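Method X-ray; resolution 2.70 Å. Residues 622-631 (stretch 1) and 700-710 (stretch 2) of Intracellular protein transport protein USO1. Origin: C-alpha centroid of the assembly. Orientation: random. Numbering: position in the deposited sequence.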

# COMPACT_ATOMS: atom_id res chain seq x y z
N VAL A 622 26.48 23.25 -2.65
CA VAL A 622 27.02 22.85 -1.32
C VAL A 622 26.92 21.33 -1.13
O VAL A 622 27.76 20.74 -0.34
CB VAL A 622 26.35 23.64 -0.18
CG1 VAL A 622 24.85 23.80 -0.42
CG2 VAL A 622 26.63 23.00 1.17
N THR A 623 25.94 20.69 -1.81
CA THR A 623 25.69 19.24 -1.67
C THR A 623 26.79 18.47 -2.42
O THR A 623 27.55 17.73 -1.74
CB THR A 623 24.27 18.87 -2.12
OG1 THR A 623 23.39 19.93 -1.77
CG2 THR A 623 23.79 17.62 -1.43
N ILE A 624 26.91 18.64 -3.74
CA ILE A 624 28.06 18.07 -4.49
C ILE A 624 29.38 18.39 -3.78
O ILE A 624 30.20 17.48 -3.55
CB ILE A 624 28.13 18.58 -5.93
CG1 ILE A 624 26.82 18.45 -6.69
CG2 ILE A 624 29.26 17.85 -6.60
CD1 ILE A 624 26.31 17.04 -6.77
N LYS A 625 29.58 19.66 -3.43
CA LYS A 625 30.86 20.08 -2.85
C LYS A 625 31.13 19.20 -1.62
O LYS A 625 32.26 18.67 -1.53
CB LYS A 625 30.85 21.60 -2.67
CG LYS A 625 31.60 22.19 -1.48
CD LYS A 625 31.47 23.69 -1.47
CE LYS A 625 31.44 24.28 -0.07
NZ LYS A 625 31.03 25.71 -0.12
N CYS A 626 30.14 19.00 -0.74
CA CYS A 626 30.37 18.18 0.49
C CYS A 626 30.55 16.69 0.12
O CYS A 626 31.35 15.97 0.78
CB CYS A 626 29.25 18.38 1.51
SG CYS A 626 29.00 20.11 2.08
N LEU A 627 29.86 16.20 -0.93
CA LEU A 627 29.91 14.77 -1.30
C LEU A 627 31.28 14.45 -1.90
O LEU A 627 31.88 13.37 -1.47
CB LEU A 627 28.77 14.41 -2.26
CG LEU A 627 27.43 14.18 -1.57
CD1 LEU A 627 26.36 13.79 -2.60
CD2 LEU A 627 27.57 13.12 -0.49
N VAL A 628 31.75 15.31 -2.82
CA VAL A 628 33.15 15.27 -3.32
C VAL A 628 34.09 15.29 -2.12
O VAL A 628 34.99 14.50 -2.10
CB VAL A 628 33.50 16.41 -4.29
CG1 VAL A 628 34.99 16.38 -4.60
CG2 VAL A 628 32.72 16.31 -5.59
N THR A 629 33.92 16.20 -1.18
CA THR A 629 34.83 16.33 -0.01
C THR A 629 34.78 15.01 0.75
O THR A 629 35.84 14.49 1.12
CB THR A 629 34.43 17.50 0.90
OG1 THR A 629 34.32 18.66 0.08
CG2 THR A 629 35.36 17.68 2.08
N MET A 630 33.57 14.50 0.98
CA MET A 630 33.34 13.25 1.76
C MET A 630 34.06 12.06 1.08
O MET A 630 34.71 11.20 1.76
CB MET A 630 31.85 12.95 1.83
CG MET A 630 31.52 12.08 3.01
SD MET A 630 29.81 11.54 2.98
CE MET A 630 28.99 13.13 3.11
N LEU A 631 33.95 11.99 -0.26
CA LEU A 631 34.61 10.93 -1.03
C LEU A 631 36.09 10.88 -0.63
O LEU A 631 36.62 9.74 -0.36
CB LEU A 631 34.44 11.23 -2.51
CG LEU A 631 34.30 10.02 -3.42
CD1 LEU A 631 34.65 10.37 -4.88
CD2 LEU A 631 35.21 8.89 -2.92
N TYR A 700 16.74 11.95 -3.92
CA TYR A 700 18.18 12.18 -4.24
C TYR A 700 19.05 11.03 -3.72
O TYR A 700 19.92 10.57 -4.44
CB TYR A 700 18.54 13.56 -3.65
CG TYR A 700 17.65 14.66 -4.18
CD1 TYR A 700 17.63 14.97 -5.52
CD2 TYR A 700 16.76 15.32 -3.35
CE1 TYR A 700 16.77 15.93 -6.03
CE2 TYR A 700 15.89 16.28 -3.85
CZ TYR A 700 15.92 16.60 -5.19
OH TYR A 700 15.09 17.55 -5.71
N PHE A 701 18.81 10.59 -2.49
CA PHE A 701 19.65 9.65 -1.73
C PHE A 701 18.99 8.27 -1.64
O PHE A 701 17.92 8.14 -1.11
CB PHE A 701 19.94 10.21 -0.34
CG PHE A 701 20.64 11.54 -0.43
CD1 PHE A 701 22.02 11.59 -0.52
CD2 PHE A 701 19.93 12.71 -0.55
CE1 PHE A 701 22.69 12.80 -0.68
CE2 PHE A 701 20.59 13.92 -0.71
CZ PHE A 701 21.96 13.96 -0.77
N SER A 702 19.66 7.24 -2.13
CA SER A 702 19.42 5.83 -1.77
C SER A 702 19.49 5.68 -0.25
O SER A 702 20.43 6.23 0.38
CB SER A 702 20.37 4.91 -2.40
OG SER A 702 20.40 3.71 -1.66
N THR A 703 18.52 4.92 0.28
CA THR A 703 18.35 4.65 1.71
C THR A 703 19.63 4.01 2.27
O THR A 703 20.02 4.26 3.44
CB THR A 703 17.13 3.77 1.97
OG1 THR A 703 17.25 3.53 3.37
CG2 THR A 703 17.09 2.49 1.16
N TYR A 704 20.29 3.17 1.49
CA TYR A 704 21.50 2.51 2.01
C TYR A 704 22.55 3.58 2.31
O TYR A 704 23.28 3.42 3.30
CB TYR A 704 22.02 1.45 1.03
CG TYR A 704 20.90 0.58 0.55
CD1 TYR A 704 20.24 -0.26 1.44
CD2 TYR A 704 20.42 0.67 -0.76
CE1 TYR A 704 19.16 -1.02 1.03
CE2 TYR A 704 19.34 -0.10 -1.17
CZ TYR A 704 18.70 -0.93 -0.26
OH TYR A 704 17.63 -1.69 -0.59
N PHE A 705 22.63 4.63 1.48
CA PHE A 705 23.65 5.70 1.68
C PHE A 705 23.30 6.46 2.96
O PHE A 705 24.19 6.66 3.85
CB PHE A 705 23.74 6.65 0.49
CG PHE A 705 24.61 7.83 0.83
CD1 PHE A 705 25.99 7.70 0.80
CD2 PHE A 705 24.06 9.02 1.26
CE1 PHE A 705 26.81 8.76 1.14
CE2 PHE A 705 24.88 10.07 1.64
CZ PHE A 705 26.26 9.94 1.57
N ILE A 706 22.02 6.86 3.06
CA ILE A 706 21.46 7.53 4.27
C ILE A 706 21.80 6.71 5.51
O ILE A 706 22.09 7.33 6.51
CB ILE A 706 19.95 7.74 4.17
CG1 ILE A 706 19.57 8.60 2.97
CG2 ILE A 706 19.41 8.34 5.44
CD1 ILE A 706 18.12 8.55 2.61
N GLN A 707 21.67 5.37 5.49
CA GLN A 707 21.84 4.55 6.71
C GLN A 707 23.33 4.58 7.03
O GLN A 707 23.73 4.73 8.22
CB GLN A 707 21.35 3.11 6.52
CG GLN A 707 19.88 2.87 6.86
CD GLN A 707 19.41 1.56 6.27
OE1 GLN A 707 19.88 0.48 6.65
NE2 GLN A 707 18.52 1.64 5.30
N LEU A 708 24.15 4.40 5.99
CA LEU A 708 25.63 4.38 6.15
C LEU A 708 26.10 5.73 6.72
O LEU A 708 26.81 5.74 7.72
CB LEU A 708 26.27 4.11 4.80
CG LEU A 708 27.80 4.19 4.84
CD1 LEU A 708 28.37 2.93 5.48
CD2 LEU A 708 28.38 4.40 3.46
N PHE A 709 25.67 6.85 6.15
CA PHE A 709 26.10 8.18 6.62
C PHE A 709 25.71 8.32 8.09
O PHE A 709 26.60 8.49 8.95
CB PHE A 709 25.54 9.30 5.75
CG PHE A 709 26.01 10.64 6.22
CD1 PHE A 709 27.33 11.03 6.05
CD2 PHE A 709 25.16 11.48 6.91
CE1 PHE A 709 27.77 12.26 6.50
CE2 PHE A 709 25.60 12.71 7.37
CZ PHE A 709 26.91 13.09 7.17
N ASN A 710 24.40 8.24 8.38
CA ASN A 710 23.86 8.44 9.75
C ASN A 710 24.56 7.51 10.75
O ASN A 710 24.82 7.94 11.83
CB ASN A 710 22.34 8.32 9.78
CG ASN A 710 21.65 9.46 9.05
OD1 ASN A 710 22.24 10.53 8.89
ND2 ASN A 710 20.42 9.26 8.62

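Helices whose axes stay well apart can still pack if long side chains bridge the gap, and this pair from the transport protein USO1 is a compact example. The axes of helix 622-631 and helix 703-710 approach no closer than 14.3 Å and are inclined at 65°, so backbone never meets backbone. Three residues of the first stretch reach three phenylalanines of the second, and no hydrogen bond crosses between them; the contact, 210 Å² summed over both sides, rests on apolar packing.

Along the first stretch, T623 comes first. Its CB points toward the partner, and the methyl CG2 lies 4.1 Å from CZ of F701, at the ring edge. A threonine can offer carbon here because its branch carries a methyl beside the hydroxyl.

One turn later, L627 leaves its backbone sideways, but its end swings nearer. The fork of the leucine is put to use: CD1 lies 4.3 Å from CE1 of F701, while CD2 lies 4.0 Å from CZ of F705, so one side chain links F701, just ahead of the helix, to F705 within it.

M630 completes the series and has the largest area covered. Its CB points toward the partner, and t rotamers at chi1 and chi2 extend the chain before chi3 turns to m. SD sits 4.1 Å from CZ of F705, at the ring edge, and CE comes within 3.7 Å of CE1 of F709, the closest contact of the set. Flexible and polarizable, methionine suits a place beside two aromatic rings, its SD 5.4 Å from the centroid of the F705 ring and 5.0 Å from that of F709.

F701, F705 and F709 recur every four residues, and the latter two, both t at chi1, project from successive helical turns. Where that helix starts, S702 OG caps it by accepting from Y704 N at 3.2 Å.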